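Local atomic coordinates of methyl-coenzyme M reductase gamma subunit (Methermicoccus shengliensis DSM 18856, PDB entry 7NKG), a protein that forms, together with its partner subunits, the factor 430-dependent enzyme that probably catalyses the methane-releasing step of methanogenesis from methyl-coenzyme M and coenzyme B. Residues D90-A95 with H157-R162; G150-T155 with G167-M172. One frame throughout, in Å; residues are numbered along the deposited sequence.

Interaction 1. Residues D90-A95 with H157-R162; sequences DSMYNA and HGHSCR. With F43 (factor 430), chain V.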
ATOM      1  N   ASP C  90      -4.682  -6.442  41.562  1.00 18.25           N
ATOM      2  CA  ASP C  90      -5.679  -6.548  42.635  1.00 17.95           C
ATOM      3  C   ASP C  90      -6.702  -7.633  42.322  1.00 17.22           C
ATOM      4  O   ASP C  90      -7.327  -7.589  41.263  1.00 16.86           O
ATOM      5  CB  ASP C  90      -6.390  -5.197  42.778  1.00 18.37           C
ATOM      6  CG  ASP C  90      -5.452  -4.114  43.261  1.00 19.65           C
ATOM      7  OD1 ASP C  90      -5.054  -4.167  44.436  1.00 19.15           O
ATOM      8  OD2 ASP C  90      -5.115  -3.212  42.456  1.00 20.09           O
ATOM      9  N   SER C  91      -6.899  -8.585  43.248  1.00 16.36           N
ATOM     10  CA  SER C  91      -7.861  -9.657  43.034  1.00 15.97           C
ATOM     11  C   SER C  91      -9.269  -9.139  42.819  1.00 15.66           C
ATOM     12  O   SER C  91      -9.704  -8.193  43.479  1.00 15.53           O
ATOM     13  CB  SER C  91      -7.880 -10.620  44.217  1.00 16.65           C
ATOM     14  OG  SER C  91      -8.713 -11.739  43.954  1.00 18.50           O
ATOM     15  N   MET C  92     -10.008  -9.795  41.935  1.00 16.27           N
ATOM     16  CA  MET C  92     -11.426  -9.502  41.771  1.00 16.53           C
ATOM     17  C   MET C  92     -12.274 -10.083  42.940  1.00 16.94           C
ATOM     18  O   MET C  92     -13.456  -9.750  43.041  1.00 16.66           O
ATOM     19  CB  MET C  92     -11.905 -10.011  40.412  1.00 16.96           C
ATOM     20  CG  MET C  92     -11.366  -9.144  39.282  1.00 18.75           C
ATOM     21  SD  MET C  92     -11.828  -9.673  37.648  1.00 18.77           S
ATOM     22  CE  MET C  92     -13.591  -9.387  37.675  1.00 16.70           C
ATOM     23  N   TYR C  93     -11.655 -10.875  43.853  1.00 16.88           N
ATOM     24  CA  TYR C  93     -12.327 -11.409  45.028  1.00 17.48           C
ATOM     25  C   TYR C  93     -12.238 -10.395  46.157  1.00 17.45           C
ATOM     26  O   TYR C  93     -11.633 -10.626  47.197  1.00 17.39           O
ATOM     27  CB  TYR C  93     -11.749 -12.784  45.391  1.00 17.55           C
ATOM     28  CG  TYR C  93     -12.132 -13.769  44.312  1.00 17.51           C
ATOM     29  CD1 TYR C  93     -13.456 -14.158  44.143  1.00 17.62           C
ATOM     30  CD2 TYR C  93     -11.229 -14.119  43.318  1.00 17.38           C
ATOM     31  CE1 TYR C  93     -13.858 -14.895  43.041  1.00 18.14           C
ATOM     32  CE2 TYR C  93     -11.610 -14.898  42.233  1.00 18.20           C
ATOM     33  CZ  TYR C  93     -12.928 -15.294  42.106  1.00 18.61           C
ATOM     34  OH  TYR C  93     -13.339 -16.031  41.029  1.00 19.38           O
ATOM     35  N   ASN C  94     -12.855  -9.251  45.900  1.00 17.53           N
ATOM     36  CA  ASN C  94     -12.995  -8.154  46.854  1.00 17.75           C
ATOM     37  C   ASN C  94     -11.696  -7.597  47.371  1.00 18.60           C
ATOM     38  O   ASN C  94     -11.668  -7.035  48.482  1.00 18.47           O
ATOM     39  CB  ASN C  94     -13.899  -8.553  48.006  1.00 18.17           C
ATOM     40  CG  ASN C  94     -15.265  -8.953  47.555  1.00 20.33           C
ATOM     41  OD1 ASN C  94     -15.768  -8.437  46.548  1.00 19.92           O
ATOM     42  ND2 ASN C  94     -15.903  -9.854  48.288  1.00 19.62           N
ATOM     43  N   ALA C  95     -10.627  -7.527  46.516  1.00 18.99           N
ATOM     44  CA  ALA C  95      -9.443  -6.725  46.911  1.00 19.23           C
ATOM     45  C   ALA C  95      -9.968  -5.269  47.080  1.00 18.95           C
ATOM     46  O   ALA C  95     -10.892  -4.890  46.332  1.00 18.49           O
ATOM     47  CB  ALA C  95      -8.385  -6.714  45.840  1.00 19.69           C
ATOM     48  N   HIS C 157      -0.346 -11.889  35.924  1.00 15.09           N
ATOM     49  CA  HIS C 157      -1.451 -12.860  35.965  1.00 15.98           C
ATOM     50  C   HIS C 157      -1.933 -13.223  37.377  1.00 16.39           C
ATOM     51  O   HIS C 157      -1.114 -13.585  38.223  1.00 16.58           O
ATOM     52  CB  HIS C 157      -1.033 -14.155  35.248  1.00 16.12           C
ATOM     53  CG  HIS C 157      -2.173 -15.069  34.922  1.00 17.86           C
ATOM     54  ND1 HIS C 157      -3.117 -14.728  33.971  1.00 18.87           N
ATOM     55  CD2 HIS C 157      -2.445 -16.317  35.374  1.00 18.62           C
ATOM     56  CE1 HIS C 157      -3.961 -15.753  33.910  1.00 19.67           C
ATOM     57  NE2 HIS C 157      -3.589 -16.739  34.724  1.00 19.69           N
ATOM     58  N   GLY C 158      -3.224 -13.089  37.627  1.00 16.66           N
ATOM     59  CA  GLY C 158      -3.782 -13.436  38.927  1.00 17.07           C
ATOM     60  C   GLY C 158      -5.041 -12.695  39.340  1.00 17.47           C
ATOM     61  O   GLY C 158      -5.806 -13.230  40.143  1.00 17.45           O
ATOM     62  N   HIS C 159      -5.292 -11.472  38.806  1.00 17.25           N
ATOM     63  CA  HIS C 159      -6.463 -10.695  39.235  1.00 16.40           C
ATOM     64  C   HIS C 159      -7.784 -11.467  39.119  1.00 16.15           C
ATOM     65  O   HIS C 159      -8.635 -11.380  39.993  1.00 16.94           O
ATOM     66  CB  HIS C 159      -6.557  -9.327  38.517  1.00 16.24           C
ATOM     67  CG  HIS C 159      -7.197  -9.360  37.159  1.00 16.30           C
ATOM     68  ND1 HIS C 159      -6.537  -9.894  36.064  1.00 16.93           N
ATOM     69  CD2 HIS C 159      -8.433  -8.960  36.769  1.00 17.02           C
ATOM     70  CE1 HIS C 159      -7.362  -9.741  35.033  1.00 18.06           C
ATOM     71  NE2 HIS C 159      -8.522  -9.202  35.410  1.00 17.83           N
ATOM     72  N   SER C 160      -7.925 -12.232  38.034  1.00 16.27           N
ATOM     73  CA  SER C 160      -9.140 -12.988  37.704  1.00 17.08           C
ATOM     74  C   SER C 160      -9.036 -14.498  38.019  1.00 17.74           C
ATOM     75  O   SER C 160      -9.954 -15.256  37.696  1.00 19.05           O
ATOM     76  CB  SER C 160      -9.421 -12.799  36.220  1.00 18.31           C
ATOM     77  OG  SER C 160      -8.237 -13.093  35.496  1.00 16.91           O
ATOM     78  N   CYS C 161      -7.908 -14.952  38.603  1.00 16.44           N
ATOM     79  CA  CYS C 161      -7.728 -16.356  38.937  1.00 16.98           C
ATOM     80  C   CYS C 161      -8.404 -16.667  40.247  1.00 17.87           C
ATOM     81  O   CYS C 161      -8.497 -15.809  41.142  1.00 17.63           O
ATOM     82  CB  CYS C 161      -6.242 -16.690  39.016  1.00 18.34           C
ATOM     83  SG  CYS C 161      -5.384 -16.610  37.430  1.00 19.75           S
ATOM     84  N   ARG C 162      -8.755 -17.943  40.433  1.00 17.52           N
ATOM     85  CA  ARG C 162      -9.274 -18.407  41.722  1.00 17.87           C
ATOM     86  C   ARG C 162      -8.178 -18.219  42.782  1.00 18.01           C
ATOM     87  O   ARG C 162      -6.993 -18.359  42.468  1.00 18.21           O
ATOM     88  CB  ARG C 162      -9.651 -19.892  41.633  1.00 19.08           C
ATOM     89  CG  ARG C 162     -10.915 -20.132  40.843  1.00 20.05           C
ATOM     90  CD  ARG C 162     -11.119 -21.599  40.552  1.00 20.81           C
ATOM     91  NE  ARG C 162     -10.107 -22.129  39.639  1.00 22.37           N
ATOM     92  CZ  ARG C 162      -9.993 -23.412  39.292  1.00 23.00           C
ATOM     93  NH1 ARG C 162     -10.833 -24.318  39.782  1.00 19.59           N
ATOM     94  NH2 ARG C 162      -9.027 -23.800  38.466  1.00 22.13           N
TER
HETATM   95 NI   F43 V 602      -0.534  -8.898  26.724  1.00 16.41          NI
HETATM   96  NA  F43 V 602       0.845  -9.409  25.257  1.00 15.67           N
HETATM   97  CHA F43 V 602      -0.820 -10.564  23.950  1.00 16.09           C
HETATM   98  C1A F43 V 602       0.598 -10.214  24.315  1.00 15.82           C
HETATM   99  C2A F43 V 602       1.841 -10.814  23.674  1.00 15.60           C
HETATM  100  C3A F43 V 602       2.922 -10.403  24.696  1.00 15.37           C
HETATM  101  C4A F43 V 602       2.289  -9.083  25.217  1.00 15.34           C
HETATM  102  C5A F43 V 602       2.154 -10.122  22.326  1.00 16.02           C
HETATM  103  C6A F43 V 602       3.386 -10.703  21.635  1.00 15.94           C
HETATM  104  O7A F43 V 602       3.353 -11.772  21.027  1.00 15.65           O
HETATM  105  N8A F43 V 602       4.446  -9.994  21.660  1.00 15.86           N
HETATM  106  C9A F43 V 602       1.637 -12.317  23.445  1.00 16.25           C
HETATM  107  CAA F43 V 602       3.217 -11.438  25.819  1.00 15.06           C
HETATM  108  CBA F43 V 602       4.100 -12.589  25.336  1.00 15.80           C
HETATM  109  CCA F43 V 602       5.072 -13.049  26.380  1.00 17.16           C
HETATM  110  ODA F43 V 602       4.646 -13.419  27.506  1.00 17.58           O
HETATM  111  OEA F43 V 602       6.289 -13.074  26.052  1.00 17.60           O
HETATM  112  NB  F43 V 602       0.836  -7.543  27.476  1.00 16.51           N
HETATM  113  CHB F43 V 602       2.813  -8.574  26.557  1.00 15.97           C
HETATM  114  C1B F43 V 602       2.166  -7.233  26.905  1.00 16.47           C
HETATM  115  C2B F43 V 602       2.906  -6.430  28.021  1.00 15.89           C
HETATM  116  C3B F43 V 602       2.071  -6.674  29.283  1.00 16.31           C
HETATM  117  C4B F43 V 602       0.761  -7.102  28.682  1.00 16.83           C
HETATM  118  N5B F43 V 602       2.207  -6.293  25.783  1.00 16.87           N
HETATM  119  C6B F43 V 602       2.618  -5.079  26.116  1.00 17.23           C
HETATM  120  O7B F43 V 602       2.849  -4.150  25.343  1.00 17.81           O
HETATM  121  C8B F43 V 602       2.756  -4.961  27.601  1.00 16.56           C
HETATM  122  C9B F43 V 602       4.429  -6.675  28.159  1.00 15.12           C
HETATM  123  CAB F43 V 602       2.634  -7.806  30.174  1.00 15.79           C
HETATM  124  CBB F43 V 602       1.779  -8.138  31.396  1.00 16.39           C
HETATM  125  CCB F43 V 602       2.619  -8.895  32.398  1.00 17.59           C
HETATM  126  ODB F43 V 602       2.261 -10.033  32.792  1.00 17.41           O
HETATM  127  OEB F43 V 602       3.658  -8.350  32.856  1.00 17.94           O
HETATM  128  NC  F43 V 602      -1.810  -8.660  28.324  1.00 16.13           N
HETATM  129  CHC F43 V 602      -0.461  -7.081  29.515  1.00 17.21           C
HETATM  130  C1C F43 V 602      -1.569  -7.825  29.348  1.00 16.40           C
HETATM  131  C2C F43 V 602      -2.700  -7.731  30.324  1.00 16.11           C
HETATM  132  C3C F43 V 602      -3.496  -8.985  29.942  1.00 15.49           C
HETATM  133  C4C F43 V 602      -2.968  -9.339  28.566  1.00 14.89           C
HETATM  134  C5C F43 V 602      -3.485  -6.462  29.977  1.00 16.58           C
HETATM  135  C6C F43 V 602      -4.563  -6.268  31.041  1.00 17.43           C
HETATM  136  O7C F43 V 602      -4.229  -6.280  32.239  1.00 17.84           O
HETATM  137  O8C F43 V 602      -5.759  -6.086  30.704  1.00 17.84           O
HETATM  138  C8C F43 V 602      -3.226 -10.156  30.902  1.00 15.54           C
HETATM  139  C9C F43 V 602      -3.800  -9.907  32.302  1.00 16.61           C
HETATM  140  CAC F43 V 602      -3.848 -11.165  33.165  1.00 17.91           C
HETATM  141  OBC F43 V 602      -4.459 -11.093  34.260  1.00 18.34           O
HETATM  142  OCC F43 V 602      -3.297 -12.230  32.784  1.00 17.89           O
HETATM  143  ND  F43 V 602      -1.742 -10.460  26.170  1.00 15.69           N
HETATM  144  CHD F43 V 602      -3.562 -10.252  27.742  1.00 15.20           C
HETATM  145  C5D F43 V 602      -4.846 -12.281  26.053  1.00 14.85           C
HETATM  146  C6D F43 V 602      -5.516 -11.997  27.391  1.00 14.81           C
HETATM  147  C7D F43 V 602      -4.983 -10.700  27.949  1.00 15.28           C
HETATM  148  O8D F43 V 602      -5.770 -10.078  28.629  1.00 15.79           O
HETATM  149  C9D F43 V 602      -2.216 -13.569  24.318  1.00 16.90           C
HETATM  150  CAD F43 V 602      -3.393 -14.322  23.715  1.00 17.83           C
HETATM  151  OBD F43 V 602      -3.407 -15.587  23.758  1.00 18.73           O
HETATM  152  OCD F43 V 602      -4.368 -13.715  23.192  1.00 17.03           O
HETATM  153  C1D F43 V 602      -2.883 -10.853  26.737  1.00 15.53           C
HETATM  154  C2D F43 V 602      -3.319 -12.183  26.168  1.00 15.12           C
HETATM  155  C3D F43 V 602      -2.588 -12.190  24.832  1.00 15.98           C
HETATM  156  C4D F43 V 602      -1.321 -11.393  25.126  1.00 15.94           C
HETATM  157  O   HOH W   1      -7.533 -13.591  42.390  1.00 17.41           O
HETATM  158  O   HOH W   2     -11.674 -16.873  39.208  1.00 17.66           O
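H159 and M92 run alongside each other in the same direction, and the backbone joins them as well: M92 N donates to H159 O over 2.9 Å, nearly straight at 162°. Beside that bond, the sulfur of M92 reaches the imidazole obliquely, with SD 3.6 Å from CD2 of H159, so a flexible thioether fills a place between a ring and the backbone. The H159 CG sits between its own N and carbonyl carbon (chi1 83°), and S160 OG, hydrogen-bonded to the backbone of a neighbouring subunit, lies over one face of the ring toward its rim. Turned this way, ND1 of H159 makes a weak 3.0 Å bond to OBC of factor 430, while NE2 binds a basic side chain of a neighbouring subunit. H157 ND1 takes the other oxygen of the same carboxylate, OCC, at 2.8 Å and almost straight, so two histidines grip one cofactor acid. An alanine in place of H159 would probably cost OBC its weak bond from ND1 and the basic side chain its bond to the imidazole, and leave the M92 sulfur without its ring neighbour. Y93 works mainly through its rim: CE2 meets C161 O at 3.4 Å near the ring plane, and OH donates to water 2 (2.6 Å), which in turn donates a hydrogen bond to S160 O. OG of S91 accepts from Y93 N, closing an ST turn, and water 1 bridges S91 OG to G158 O and C161 O, ends of the type I turn G158-C161. A side chain at G158 would collide with H157 O. The 90-95 loop leads from strand 83-90 to helix 99-109, whose R102 holds D90 in a salt bridge; residues 157-162 end the loop that joins strand 149-151 to strand 163-164, where L163 packs on S91 and Y93.

Interaction 2. Residues G150-T155 with G167-M172; sequences GLRGAT and GVMFDM. With F43 (factor 430), chain V.
The R152 guanidinium is sandwiched between two side chains and gripped at its tip by a backbone carbonyl. NH1 and NH2 both donate to F170 O, at 3.0 and 2.9 Å respectively; NH1 lies in the carbonyl plane, whereas NH2 stands above it. A weak third bond runs from NH2 to M169 O. The methyl CE of M169 sits over one face, 3.5 Å from NH2 of R152, and CB of D171 covers the opposite face. The bend of M169 at chi3 (61°) carries that methyl back over the cation, a task suited to a thin, polarisable chain. The D171 carboxylate stacks almost parallel to the guanidinium, its charge close but no N-H aimed at it; water 3 joins R152 NE to D171 OD2. A long, extended arginine suits the place because its flat head offers N-H groups at the edge and faces for CE and CB. Farther out, T155 CG2 touches M172 SD at 3.4 Å, their side chains crossing at about a right angle, and water 4 links T155 O with M172 N. T155 N binds OEB of factor 430 at 2.8 Å, and its hydroxyl is held by backbone of a neighbouring subunit. A second shell fixes these groups: R175 forms a salt bridge with D171, and R152 NH1 also donates to V156 O. A CB at G150 would crowd R152 NE, consistent with glycine there. G150 and L151 end strand 149-151, outermost in the sheet within this chain and paired with strand 83-90, whose T89 touches both R152 and M169; residues 152-155 continue as loop, and 167-172 link strands 163-164 and 176-179.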
ATOM      1  N   GLY C 150      -0.904  -7.431  45.026  1.00 17.61           N
ATOM      2  CA  GLY C 150       0.538  -7.608  44.967  1.00 18.69           C
ATOM      3  C   GLY C 150       1.182  -6.622  44.021  1.00 19.16           C
ATOM      4  O   GLY C 150       0.594  -6.290  42.984  1.00 19.44           O
ATOM      5  N   LEU C 151       2.361  -6.121  44.396  1.00 18.58           N
ATOM      6  CA  LEU C 151       3.135  -5.228  43.534  1.00 19.12           C
ATOM      7  C   LEU C 151       3.775  -6.129  42.495  1.00 18.83           C
ATOM      8  O   LEU C 151       4.489  -7.070  42.856  1.00 19.45           O
ATOM      9  CB  LEU C 151       4.232  -4.517  44.318  1.00 20.34           C
ATOM     10  CG  LEU C 151       3.797  -3.324  45.146  1.00 23.09           C
ATOM     11  CD1 LEU C 151       4.816  -3.037  46.196  1.00 24.70           C
ATOM     12  CD2 LEU C 151       3.592  -2.094  44.278  1.00 22.97           C
ATOM     13  N   ARG C 152       3.485  -5.872  41.229  1.00 18.54           N
ATOM     14  CA  ARG C 152       3.982  -6.684  40.118  1.00 18.56           C
ATOM     15  C   ARG C 152       4.270  -5.809  38.932  1.00 18.93           C
ATOM     16  O   ARG C 152       3.334  -5.382  38.269  1.00 19.40           O
ATOM     17  CB  ARG C 152       2.934  -7.734  39.718  1.00 18.98           C
ATOM     18  CG  ARG C 152       2.438  -8.579  40.882  1.00 19.37           C
ATOM     19  CD  ARG C 152       1.402  -9.593  40.480  1.00 19.08           C
ATOM     20  NE  ARG C 152       0.963 -10.341  41.651  1.00 19.72           N
ATOM     21  CZ  ARG C 152       0.111 -11.357  41.631  1.00 20.19           C
ATOM     22  NH1 ARG C 152      -0.413 -11.775  40.476  1.00 18.36           N
ATOM     23  NH2 ARG C 152      -0.204 -11.988  42.756  1.00 19.52           N
ATOM     24  N   GLY C 153       5.537  -5.559  38.656  1.00 18.46           N
ATOM     25  CA  GLY C 153       5.945  -4.802  37.479  1.00 17.78           C
ATOM     26  C   GLY C 153       6.013  -5.668  36.222  1.00 18.12           C
ATOM     27  O   GLY C 153       6.229  -5.148  35.126  1.00 18.81           O
ATOM     28  N   ALA C 154       5.871  -6.995  36.362  1.00 17.77           N
ATOM     29  CA  ALA C 154       5.914  -7.936  35.235  1.00 18.25           C
ATOM     30  C   ALA C 154       5.299  -9.285  35.680  1.00 18.40           C
ATOM     31  O   ALA C 154       5.352  -9.626  36.868  1.00 18.91           O
ATOM     32  CB  ALA C 154       7.348  -8.147  34.777  1.00 18.16           C
ATOM     33  N   THR C 155       4.750 -10.067  34.736  1.00 17.53           N
ATOM     34  CA  THR C 155       4.118 -11.369  35.015  1.00 17.64           C
ATOM     35  C   THR C 155       2.991 -11.164  36.051  1.00 17.50           C
ATOM     36  O   THR C 155       3.027 -11.679  37.160  1.00 17.57           O
ATOM     37  CB  THR C 155       5.169 -12.407  35.440  1.00 18.28           C
ATOM     38  OG1 THR C 155       6.289 -12.335  34.560  1.00 19.10           O
ATOM     39  CG2 THR C 155       4.595 -13.806  35.474  1.00 18.68           C
ATOM     40  N   GLY C 167      -6.069 -18.233  50.591  1.00 19.66           N
ATOM     41  CA  GLY C 167      -6.699 -16.936  50.361  1.00 20.03           C
ATOM     42  C   GLY C 167      -5.824 -15.902  49.676  1.00 20.07           C
ATOM     43  O   GLY C 167      -6.263 -14.760  49.485  1.00 20.54           O
ATOM     44  N   VAL C 168      -4.579 -16.274  49.324  1.00 18.90           N
ATOM     45  CA  VAL C 168      -3.654 -15.348  48.681  1.00 19.28           C
ATOM     46  C   VAL C 168      -3.837 -15.430  47.171  1.00 19.04           C
ATOM     47  O   VAL C 168      -4.047 -16.525  46.626  1.00 19.38           O
ATOM     48  CB  VAL C 168      -2.206 -15.670  49.112  1.00 19.73           C
ATOM     49  CG1 VAL C 168      -1.198 -14.830  48.338  1.00 20.57           C
ATOM     50  CG2 VAL C 168      -2.030 -15.448  50.612  1.00 19.89           C
ATOM     51  N   MET C 169      -3.748 -14.280  46.497  1.00 18.29           N
ATOM     52  CA  MET C 169      -3.873 -14.256  45.050  1.00 17.91           C
ATOM     53  C   MET C 169      -2.598 -14.835  44.418  1.00 17.67           C
ATOM     54  O   MET C 169      -1.493 -14.394  44.727  1.00 17.66           O
ATOM     55  CB  MET C 169      -4.128 -12.833  44.554  1.00 18.01           C
ATOM     56  CG  MET C 169      -4.059 -12.702  43.033  1.00 18.44           C
ATOM     57  SD  MET C 169      -4.435 -11.061  42.405  1.00 18.39           S
ATOM     58  CE  MET C 169      -3.121 -10.068  43.210  1.00 20.40           C
ATOM     59  N   PHE C 170      -2.768 -15.791  43.509  1.00 17.40           N
ATOM     60  CA  PHE C 170      -1.669 -16.439  42.782  1.00 18.01           C
ATOM     61  C   PHE C 170      -0.674 -15.452  42.184  1.00 16.96           C
ATOM     62  O   PHE C 170      -1.077 -14.451  41.599  1.00 16.02           O
ATOM     63  CB  PHE C 170      -2.250 -17.297  41.641  1.00 18.13           C
ATOM     64  CG  PHE C 170      -1.282 -17.726  40.553  1.00 18.96           C
ATOM     65  CD1 PHE C 170      -0.404 -18.780  40.757  1.00 19.68           C
ATOM     66  CD2 PHE C 170      -1.236 -17.058  39.338  1.00 19.54           C
ATOM     67  CE1 PHE C 170       0.460 -19.197  39.744  1.00 20.27           C
ATOM     68  CE2 PHE C 170      -0.359 -17.462  38.336  1.00 20.28           C
ATOM     69  CZ  PHE C 170       0.481 -18.530  38.543  1.00 19.93           C
ATOM     70  N   ASP C 171       0.621 -15.778  42.278  1.00 16.94           N
ATOM     71  CA  ASP C 171       1.686 -14.993  41.662  1.00 17.33           C
ATOM     72  C   ASP C 171       2.609 -16.013  40.999  1.00 18.14           C
ATOM     73  O   ASP C 171       3.223 -16.822  41.702  1.00 18.42           O
ATOM     74  CB  ASP C 171       2.458 -14.182  42.722  1.00 18.24           C
ATOM     75  CG  ASP C 171       3.572 -13.315  42.149  1.00 20.65           C
ATOM     76  OD1 ASP C 171       3.864 -13.440  40.925  1.00 19.99           O
ATOM     77  OD2 ASP C 171       4.194 -12.550  42.936  1.00 21.00           O
ATOM     78  N   MET C 172       2.728 -15.992  39.656  1.00 17.88           N
ATOM     79  CA  MET C 172       3.618 -16.938  38.964  1.00 18.59           C
ATOM     80  C   MET C 172       5.066 -16.822  39.465  1.00 18.81           C
ATOM     81  O   MET C 172       5.761 -17.840  39.531  1.00 19.61           O
ATOM     82  CB  MET C 172       3.595 -16.679  37.461  1.00 19.23           C
ATOM     83  CG  MET C 172       4.351 -17.711  36.642  1.00 20.31           C
ATOM     84  SD  MET C 172       4.458 -17.203  34.928  1.00 19.82           S
ATOM     85  CE  MET C 172       4.970 -18.726  34.158  1.00 18.38           C
TER
HETATM   86 NI   F43 V 602      -0.534  -8.898  26.724  1.00 16.41          NI
HETATM   87  NA  F43 V 602       0.845  -9.409  25.257  1.00 15.67           N
HETATM   88  CHA F43 V 602      -0.820 -10.564  23.950  1.00 16.09           C
HETATM   89  C1A F43 V 602       0.598 -10.214  24.315  1.00 15.82           C
HETATM   90  C2A F43 V 602       1.841 -10.814  23.674  1.00 15.60           C
HETATM   91  C3A F43 V 602       2.922 -10.403  24.696  1.00 15.37           C
HETATM   92  C4A F43 V 602       2.289  -9.083  25.217  1.00 15.34           C
HETATM   93  C5A F43 V 602       2.154 -10.122  22.326  1.00 16.02           C
HETATM   94  C6A F43 V 602       3.386 -10.703  21.635  1.00 15.94           C
HETATM   95  O7A F43 V 602       3.353 -11.772  21.027  1.00 15.65           O
HETATM   96  N8A F43 V 602       4.446  -9.994  21.660  1.00 15.86           N
HETATM   97  C9A F43 V 602       1.637 -12.317  23.445  1.00 16.25           C
HETATM   98  CAA F43 V 602       3.217 -11.438  25.819  1.00 15.06           C
HETATM   99  CBA F43 V 602       4.100 -12.589  25.336  1.00 15.80           C
HETATM  100  CCA F43 V 602       5.072 -13.049  26.380  1.00 17.16           C
HETATM  101  ODA F43 V 602       4.646 -13.419  27.506  1.00 17.58           O
HETATM  102  OEA F43 V 602       6.289 -13.074  26.052  1.00 17.60           O
HETATM  103  NB  F43 V 602       0.836  -7.543  27.476  1.00 16.51           N
HETATM  104  CHB F43 V 602       2.813  -8.574  26.557  1.00 15.97           C
HETATM  105  C1B F43 V 602       2.166  -7.233  26.905  1.00 16.47           C
HETATM  106  C2B F43 V 602       2.906  -6.430  28.021  1.00 15.89           C
HETATM  107  C3B F43 V 602       2.071  -6.674  29.283  1.00 16.31           C
HETATM  108  C4B F43 V 602       0.761  -7.102  28.682  1.00 16.83           C
HETATM  109  N5B F43 V 602       2.207  -6.293  25.783  1.00 16.87           N
HETATM  110  C6B F43 V 602       2.618  -5.079  26.116  1.00 17.23           C
HETATM  111  O7B F43 V 602       2.849  -4.150  25.343  1.00 17.81           O
HETATM  112  C8B F43 V 602       2.756  -4.961  27.601  1.00 16.56           C
HETATM  113  C9B F43 V 602       4.429  -6.675  28.159  1.00 15.12           C
HETATM  114  CAB F43 V 602       2.634  -7.806  30.174  1.00 15.79           C
HETATM  115  CBB F43 V 602       1.779  -8.138  31.396  1.00 16.39           C
HETATM  116  CCB F43 V 602       2.619  -8.895  32.398  1.00 17.59           C
HETATM  117  ODB F43 V 602       2.261 -10.033  32.792  1.00 17.41           O
HETATM  118  OEB F43 V 602       3.658  -8.350  32.856  1.00 17.94           O
HETATM  119  NC  F43 V 602      -1.810  -8.660  28.324  1.00 16.13           N
HETATM  120  CHC F43 V 602      -0.461  -7.081  29.515  1.00 17.21           C
HETATM  121  C1C F43 V 602      -1.569  -7.825  29.348  1.00 16.40           C
HETATM  122  C2C F43 V 602      -2.700  -7.731  30.324  1.00 16.11           C
HETATM  123  C3C F43 V 602      -3.496  -8.985  29.942  1.00 15.49           C
HETATM  124  C4C F43 V 602      -2.968  -9.339  28.566  1.00 14.89           C
HETATM  125  C5C F43 V 602      -3.485  -6.462  29.977  1.00 16.58           C
HETATM  126  C6C F43 V 602      -4.563  -6.268  31.041  1.00 17.43           C
HETATM  127  O7C F43 V 602      -4.229  -6.280  32.239  1.00 17.84           O
HETATM  128  O8C F43 V 602      -5.759  -6.086  30.704  1.00 17.84           O
HETATM  129  C8C F43 V 602      -3.226 -10.156  30.902  1.00 15.54           C
HETATM  130  C9C F43 V 602      -3.800  -9.907  32.302  1.00 16.61           C
HETATM  131  CAC F43 V 602      -3.848 -11.165  33.165  1.00 17.91           C
HETATM  132  OBC F43 V 602      -4.459 -11.093  34.260  1.00 18.34           O
HETATM  133  OCC F43 V 602      -3.297 -12.230  32.784  1.00 17.89           O
HETATM  134  ND  F43 V 602      -1.742 -10.460  26.170  1.00 15.69           N
HETATM  135  CHD F43 V 602      -3.562 -10.252  27.742  1.00 15.20           C
HETATM  136  C5D F43 V 602      -4.846 -12.281  26.053  1.00 14.85           C
HETATM  137  C6D F43 V 602      -5.516 -11.997  27.391  1.00 14.81           C
HETATM  138  C7D F43 V 602      -4.983 -10.700  27.949  1.00 15.28           C
HETATM  139  O8D F43 V 602      -5.770 -10.078  28.629  1.00 15.79           O
HETATM  140  C9D F43 V 602      -2.216 -13.569  24.318  1.00 16.90           C
HETATM  141  CAD F43 V 602      -3.393 -14.322  23.715  1.00 17.83           C
HETATM  142  OBD F43 V 602      -3.407 -15.587  23.758  1.00 18.73           O
HETATM  143  OCD F43 V 602      -4.368 -13.715  23.192  1.00 17.03           O
HETATM  144  C1D F43 V 602      -2.883 -10.853  26.737  1.00 15.53           C
HETATM  145  C2D F43 V 602      -3.319 -12.183  26.168  1.00 15.12           C
HETATM  146  C3D F43 V 602      -2.588 -12.190  24.832  1.00 15.98           C
HETATM  147  C4D F43 V 602      -1.321 -11.393  25.126  1.00 15.94           C
HETATM  148  O   HOH W   3       2.352 -10.795  44.084  1.00 20.41           O
HETATM  149  O   HOH W   4       1.569 -13.884  38.137  1.00 17.88           O

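The two interactions interleave along the chain, in the order 90-95, 150-155, 157-162, 167-172, and their centres lie about 9 Å apart. Both grow from the edge of the four-stranded antiparallel sheet, where strand 83-90 pairs with strand 149-151: one strand runs out into the first segment of interaction 1, the other into the first segment of interaction 2. They also meet directly, G158 O packing on M169 CG at 3.4 Å and M169 SD lying near S91 N. Each reaches factor 430 through a different carboxylate, so consecutive stretches of a single loop present the cofactor with two anchoring points. Both interactions lie on the same side of the chain's centre.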